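PDB 3TDG: putative uncharacterized protein from Helicobacter pylori, which is a DsbG-like oxidoreductase of the thioredoxin fold, which probably acts as a reductase on disulfide bonds of other proteins. Local coordinates for residues A[119-131]-A[247-261]. Numbering follows the deposited sequence.
Sequences QNSAKLNAIFNEI and KIFESGVIKGVPFLY
The hydroxyl of Tyr261 gives its proton to the side-chain carbonyl of Asn125, with OH and OD1 2.6 Å apart. The donor stands above the amide's carbonyl plane, 44° out of it, while OD1 lies at the edge of the tyrosine ring. The CB of Asn125 leads away from 247-261, but with CG beside the backbone N (chi1 -71°) the amide swings back to meet the phenol. Tyrosine suits the place because its ring packs on Leu124 and Phe128 while its hydroxyl reaches the partly exposed Asn125. Leu124 lies over one face of that ring, CB 4.0 Å from the centroid in a CH-pi contact. The phenyl group of Phe128 meets it rim to rim, planes only 11° apart.

The fork of Leu124 sends its two methyls to different neighbours: CD1 rests on the tyrosine, whereas CD2 reaches CG1 of Ile254 and CZ of Phe259, each at 3.6 Å, and CG1 of Val253 at 3.7 Å. Ile254 in turn sets CG1 over the centre of the Phe259 ring. About one turn on, branched Ile127 places CG2 against Ile248 and CD1 near Ser251 and Val253; just past the helix, Ile131 CD1 meets Ile248 CD1 at 4.0 Å. A water links Asn120 to Val253, accepting from the amide ND2 (3.1 Å) and donating to the backbone O (2.7 Å). Gly252, where helical angles are first lost after helix 235-249, has a positive phi that glycine adopts readily; Val253 follows and faces helix 98-129.

Phe128 also stacks on Tyr152 of strand 150-155, antiparallel to strand 259-262. Pro258, preceded by a cis peptide bond and touching His161 and Cys162 of the probable CxxC site, matches the cis-proline of thioredoxins. Leu124, Ile127, Phe128 and Tyr261 join the C-terminal end of linker helix 98-129 to the thioredoxin-fold domain, as in DsbC and DsbG relatives.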
loop_
_atom_site.group_PDB
_atom_site.type_symbol
_atom_site.label_atom_id
_atom_site.label_comp_id
_atom_site.label_asym_id
_atom_site.label_seq_id
_atom_site.Cartn_x
_atom_site.Cartn_y
_atom_site.Cartn_z
ATOM N N GLN A 119 6.897 -11.316 10.455
ATOM C CA GLN A 119 6.938 -9.880 10.231
ATOM C C GLN A 119 6.541 -9.132 11.495
ATOM O O GLN A 119 7.113 -8.093 11.823
ATOM C CB GLN A 119 5.990 -9.510 9.094
ATOM C CG GLN A 119 5.936 -8.027 8.721
ATOM C CD GLN A 119 4.965 -7.761 7.581
ATOM O OE1 GLN A 119 5.333 -7.212 6.543
ATOM N NE2 GLN A 119 3.718 -8.171 7.762
ATOM N N ASN A 120 5.551 -9.670 12.202
ATOM C CA ASN A 120 5.117 -9.055 13.444
ATOM C C ASN A 120 6.219 -9.106 14.515
ATOM O O ASN A 120 6.466 -8.117 15.191
ATOM C CB ASN A 120 3.812 -9.680 13.952
ATOM C CG ASN A 120 3.073 -8.756 14.880
ATOM O OD1 ASN A 120 2.529 -7.741 14.450
ATOM N ND2 ASN A 120 3.067 -9.088 16.164
ATOM N N SER A 121 6.888 -10.250 14.647
ATOM C CA SER A 121 8.010 -10.366 15.580
ATOM C C SER A 121 9.132 -9.372 15.256
ATOM O O SER A 121 9.648 -8.692 16.156
ATOM C CB SER A 121 8.552 -11.798 15.633
ATOM O OG SER A 121 7.617 -12.651 16.274
ATOM N N ALA A 122 9.484 -9.278 13.974
ATOM C CA ALA A 122 10.553 -8.369 13.537
ATOM C C ALA A 122 10.173 -6.897 13.773
ATOM O O ALA A 122 11.023 -6.085 14.120
ATOM C CB ALA A 122 10.920 -8.614 12.068
ATOM N N LYS A 123 8.899 -6.562 13.587
ATOM C CA LYS A 123 8.424 -5.213 13.903
ATOM C C LYS A 123 8.543 -4.911 15.400
ATOM O O LYS A 123 8.929 -3.810 15.771
ATOM C CB LYS A 123 6.999 -4.985 13.416
ATOM C CG LYS A 123 6.923 -4.737 11.926
ATOM C CD LYS A 123 5.524 -4.411 11.465
ATOM C CE LYS A 123 5.543 -4.153 9.975
ATOM N NZ LYS A 123 4.191 -4.335 9.432
ATOM N N LEU A 124 8.235 -5.904 16.233
ATOM C CA LEU A 124 8.353 -5.792 17.687
ATOM C C LEU A 124 9.803 -5.594 18.134
ATOM O O LEU A 124 10.101 -4.640 18.869
ATOM C CB LEU A 124 7.725 -6.996 18.391
ATOM C CG LEU A 124 6.192 -6.960 18.518
ATOM C CD1 LEU A 124 5.649 -8.319 18.977
ATOM C CD2 LEU A 124 5.724 -5.839 19.467
ATOM N N ASN A 125 10.689 -6.492 17.691
ATOM C CA ASN A 125 12.128 -6.325 17.874
ATOM C C ASN A 125 12.623 -4.940 17.493
ATOM O O ASN A 125 13.418 -4.359 18.223
ATOM C CB ASN A 125 12.902 -7.354 17.064
ATOM C CG ASN A 125 12.780 -8.732 17.623
ATOM O OD1 ASN A 125 12.160 -8.946 18.657
ATOM N ND2 ASN A 125 13.382 -9.694 16.938
ATOM N N ALA A 126 12.162 -4.413 16.362
ATOM C CA ALA A 126 12.549 -3.067 15.943
ATOM C C ALA A 126 12.006 -1.976 16.879
ATOM O O ALA A 126 12.706 -0.997 17.174
ATOM C CB ALA A 126 12.123 -2.800 14.531
ATOM N N ILE A 127 10.759 -2.135 17.332
ATOM C CA ILE A 127 10.208 -1.215 18.331
ATOM C C ILE A 127 11.093 -1.170 19.576
ATOM O O ILE A 127 11.503 -0.094 19.992
ATOM C CB ILE A 127 8.735 -1.525 18.694
ATOM C CG1 ILE A 127 7.834 -1.110 17.525
ATOM C CG2 ILE A 127 8.327 -0.787 20.002
ATOM C CD1 ILE A 127 6.445 -1.720 17.582
ATOM N N PHE A 128 11.411 -2.330 20.136
ATOM C CA PHE A 128 12.217 -2.390 21.341
ATOM C C PHE A 128 13.683 -1.972 21.186
ATOM O O PHE A 128 14.291 -1.500 22.154
ATOM C CB PHE A 128 12.081 -3.751 22.009
ATOM C CG PHE A 128 10.708 -3.990 22.540
ATOM C CD1 PHE A 128 10.240 -3.250 23.623
ATOM C CD2 PHE A 128 9.854 -4.903 21.925
ATOM C CE1 PHE A 128 8.954 -3.426 24.109
ATOM C CE2 PHE A 128 8.559 -5.088 22.400
ATOM C CZ PHE A 128 8.108 -4.348 23.496
ATOM N N ASN A 129 14.232 -2.145 19.980
ATOM C CA ASN A 129 15.598 -1.718 19.668
ATOM C C ASN A 129 15.701 -0.225 19.458
ATOM O O ASN A 129 16.773 0.340 19.567
ATOM C CB ASN A 129 16.131 -2.444 18.421
ATOM C CG ASN A 129 16.350 -3.920 18.659
ATOM O OD1 ASN A 129 16.688 -4.346 19.773
ATOM N ND2 ASN A 129 16.149 -4.720 17.618
ATOM N N GLU A 130 14.580 0.408 19.141
ATOM C CA GLU A 130 14.536 1.843 18.893
ATOM C C GLU A 130 14.327 2.693 20.171
ATOM O O GLU A 130 14.467 3.923 20.129
ATOM C CB GLU A 130 13.457 2.107 17.845
ATOM C CG GLU A 130 12.919 3.531 17.698
ATOM C CD GLU A 130 11.714 3.582 16.746
ATOM O OE1 GLU A 130 10.615 3.073 17.104
ATOM O OE2 GLU A 130 11.864 4.119 15.626
ATOM N N ILE A 131 13.995 2.050 21.292
ATOM C CA ILE A 131 13.805 2.758 22.586
ATOM C C ILE A 131 15.177 3.234 23.123
ATOM O O ILE A 131 16.117 2.442 23.141
ATOM C CB ILE A 131 13.113 1.821 23.617
ATOM C CG1 ILE A 131 11.671 1.505 23.185
ATOM C CG2 ILE A 131 13.110 2.407 25.027
ATOM C CD1 ILE A 131 11.051 0.346 23.979
ATOM N N LYS A 247 6.393 6.489 19.732
ATOM C CA LYS A 247 7.063 5.595 18.776
ATOM C C LYS A 247 6.804 4.113 19.052
ATOM O O LYS A 247 6.811 3.278 18.127
ATOM C CB LYS A 247 8.576 5.854 18.769
ATOM C CG LYS A 247 9.024 7.040 17.895
ATOM C CD LYS A 247 10.536 7.305 18.029
ATOM C CE LYS A 247 11.000 8.433 17.109
ATOM N NZ LYS A 247 10.790 9.763 17.756
ATOM N N ILE A 248 6.618 3.784 20.328
ATOM C CA ILE A 248 6.191 2.444 20.707
ATOM C C ILE A 248 4.802 2.152 20.126
ATOM O O ILE A 248 4.595 1.087 19.570
ATOM C CB ILE A 248 6.189 2.255 22.228
ATOM C CG1 ILE A 248 7.621 2.226 22.757
ATOM C CG2 ILE A 248 5.488 0.948 22.616
ATOM C CD1 ILE A 248 7.729 2.643 24.223
ATOM N N PHE A 249 3.883 3.109 20.219
ATOM C CA PHE A 249 2.479 2.876 19.864
ATOM C C PHE A 249 2.090 3.310 18.445
ATOM O O PHE A 249 0.964 3.077 18.012
ATOM C CB PHE A 249 1.537 3.528 20.897
ATOM C CG PHE A 249 1.615 2.896 22.263
ATOM C CD1 PHE A 249 0.889 1.739 22.556
ATOM C CD2 PHE A 249 2.431 3.440 23.248
ATOM C CE1 PHE A 249 0.976 1.151 23.823
ATOM C CE2 PHE A 249 2.535 2.851 24.516
ATOM C CZ PHE A 249 1.813 1.707 24.804
ATOM N N GLU A 250 3.031 3.920 17.731
ATOM C CA GLU A 250 2.818 4.476 16.390
ATOM C C GLU A 250 2.233 3.520 15.351
ATOM O O GLU A 250 1.283 3.860 14.673
ATOM C CB GLU A 250 4.158 4.968 15.857
ATOM C CG GLU A 250 4.063 6.192 15.016
ATOM C CD GLU A 250 5.374 6.944 14.999
ATOM O OE1 GLU A 250 6.425 6.311 14.726
ATOM O OE2 GLU A 250 5.345 8.164 15.283
ATOM N N SER A 251 2.824 2.339 15.215
ATOM C CA SER A 251 2.491 1.418 14.126
ATOM C C SER A 251 1.193 0.667 14.387
ATOM O O SER A 251 0.543 0.178 13.459
ATOM C CB SER A 251 3.611 0.409 13.964
ATOM O OG SER A 251 3.746 -0.342 15.162
ATOM N N GLY A 252 0.819 0.553 15.657
ATOM C CA GLY A 252 -0.389 -0.183 16.003
ATOM C C GLY A 252 -0.111 -1.660 16.090
ATOM O O GLY A 252 -1.031 -2.465 16.176
ATOM N N VAL A 253 1.169 -2.016 16.062
ATOM C CA VAL A 253 1.598 -3.378 16.355
ATOM C C VAL A 253 1.430 -3.673 17.852
ATOM O O VAL A 253 1.210 -4.824 18.250
ATOM C CB VAL A 253 3.047 -3.595 15.907
ATOM C CG1 VAL A 253 3.637 -4.868 16.509
ATOM C CG2 VAL A 253 3.122 -3.642 14.364
ATOM N N ILE A 254 1.574 -2.633 18.672
ATOM C CA ILE A 254 1.277 -2.710 20.107
ATOM C C ILE A 254 0.084 -1.781 20.306
ATOM O O ILE A 254 0.153 -0.591 19.977
ATOM C CB ILE A 254 2.476 -2.253 20.988
ATOM C CG1 ILE A 254 3.715 -3.118 20.708
ATOM C CG2 ILE A 254 2.099 -2.260 22.481
ATOM C CD1 ILE A 254 4.966 -2.786 21.559
ATOM N N LYS A 255 -1.016 -2.338 20.802
ATOM C CA LYS A 255 -2.277 -1.612 20.867
ATOM C C LYS A 255 -2.731 -1.300 22.308
ATOM O O LYS A 255 -3.711 -0.591 22.500
ATOM C CB LYS A 255 -3.373 -2.397 20.135
ATOM C CG LYS A 255 -3.022 -2.806 18.703
ATOM C CD LYS A 255 -4.236 -3.369 17.937
ATOM C CE LYS A 255 -5.275 -2.287 17.583
ATOM N NZ LYS A 255 -4.654 -1.062 16.983
ATOM N N GLY A 256 -2.028 -1.829 23.308
ATOM C CA GLY A 256 -2.406 -1.590 24.703
ATOM C C GLY A 256 -1.433 -2.138 25.720
ATOM O O GLY A 256 -0.413 -2.755 25.375
ATOM N N VAL A 257 -1.756 -1.915 26.988
ATOM C CA VAL A 257 -0.878 -2.302 28.086
ATOM C C VAL A 257 -1.689 -3.062 29.147
ATOM O O VAL A 257 -2.901 -2.929 29.189
ATOM C CB VAL A 257 -0.197 -1.072 28.725
ATOM C CG1 VAL A 257 0.717 -0.332 27.701
ATOM C CG2 VAL A 257 -1.239 -0.110 29.318
ATOM N N PRO A 258 -1.028 -3.871 29.997
ATOM C CA PRO A 258 0.391 -4.232 29.929
ATOM C C PRO A 258 0.644 -5.128 28.712
ATOM O O PRO A 258 -0.145 -6.034 28.435
ATOM C CB PRO A 258 0.630 -5.004 31.230
ATOM C CG PRO A 258 -0.734 -5.468 31.674
ATOM C CD PRO A 258 -1.714 -4.469 31.156
ATOM N N PHE A 259 1.718 -4.855 27.984
ATOM C CA PHE A 259 2.119 -5.675 26.849
ATOM C C PHE A 259 3.398 -6.425 27.230
ATOM O O PHE A 259 4.423 -5.807 27.546
ATOM C CB PHE A 259 2.336 -4.780 25.631
ATOM C CG PHE A 259 2.707 -5.521 24.377
ATOM C CD1 PHE A 259 1.736 -5.817 23.426
ATOM C CD2 PHE A 259 4.026 -5.895 24.132
ATOM C CE1 PHE A 259 2.061 -6.503 22.250
ATOM C CE2 PHE A 259 4.373 -6.577 22.964
ATOM C CZ PHE A 259 3.388 -6.886 22.019
ATOM N N LEU A 260 3.341 -7.754 27.226
ATOM C CA LEU A 260 4.531 -8.547 27.505
ATOM C C LEU A 260 5.086 -9.162 26.216
ATOM O O LEU A 260 4.323 -9.572 25.327
ATOM C CB LEU A 260 4.248 -9.618 28.550
ATOM C CG LEU A 260 4.128 -9.206 30.018
ATOM C CD1 LEU A 260 2.968 -8.233 30.268
ATOM C CD2 LEU A 260 3.960 -10.454 30.886
ATOM N N TYR A 261 6.407 -9.200 26.101
ATOM C CA TYR A 261 7.055 -9.751 24.910
ATOM C C TYR A 261 8.347 -10.451 25.298
ATOM O O TYR A 261 9.279 -9.823 25.834
ATOM C CB TYR A 261 7.305 -8.654 23.867
ATOM C CG TYR A 261 7.994 -9.109 22.592
ATOM C CD1 TYR A 261 7.420 -10.084 21.755
ATOM C CD2 TYR A 261 9.216 -8.553 22.208
ATOM C CE1 TYR A 261 8.065 -10.501 20.575
ATOM C CE2 TYR A 261 9.863 -8.950 21.043
ATOM C CZ TYR A 261 9.288 -9.924 20.227
ATOM O OH TYR A 261 9.946 -10.306 19.071
HETATM O O HOH W 1 1.644 -7.470 18.344
#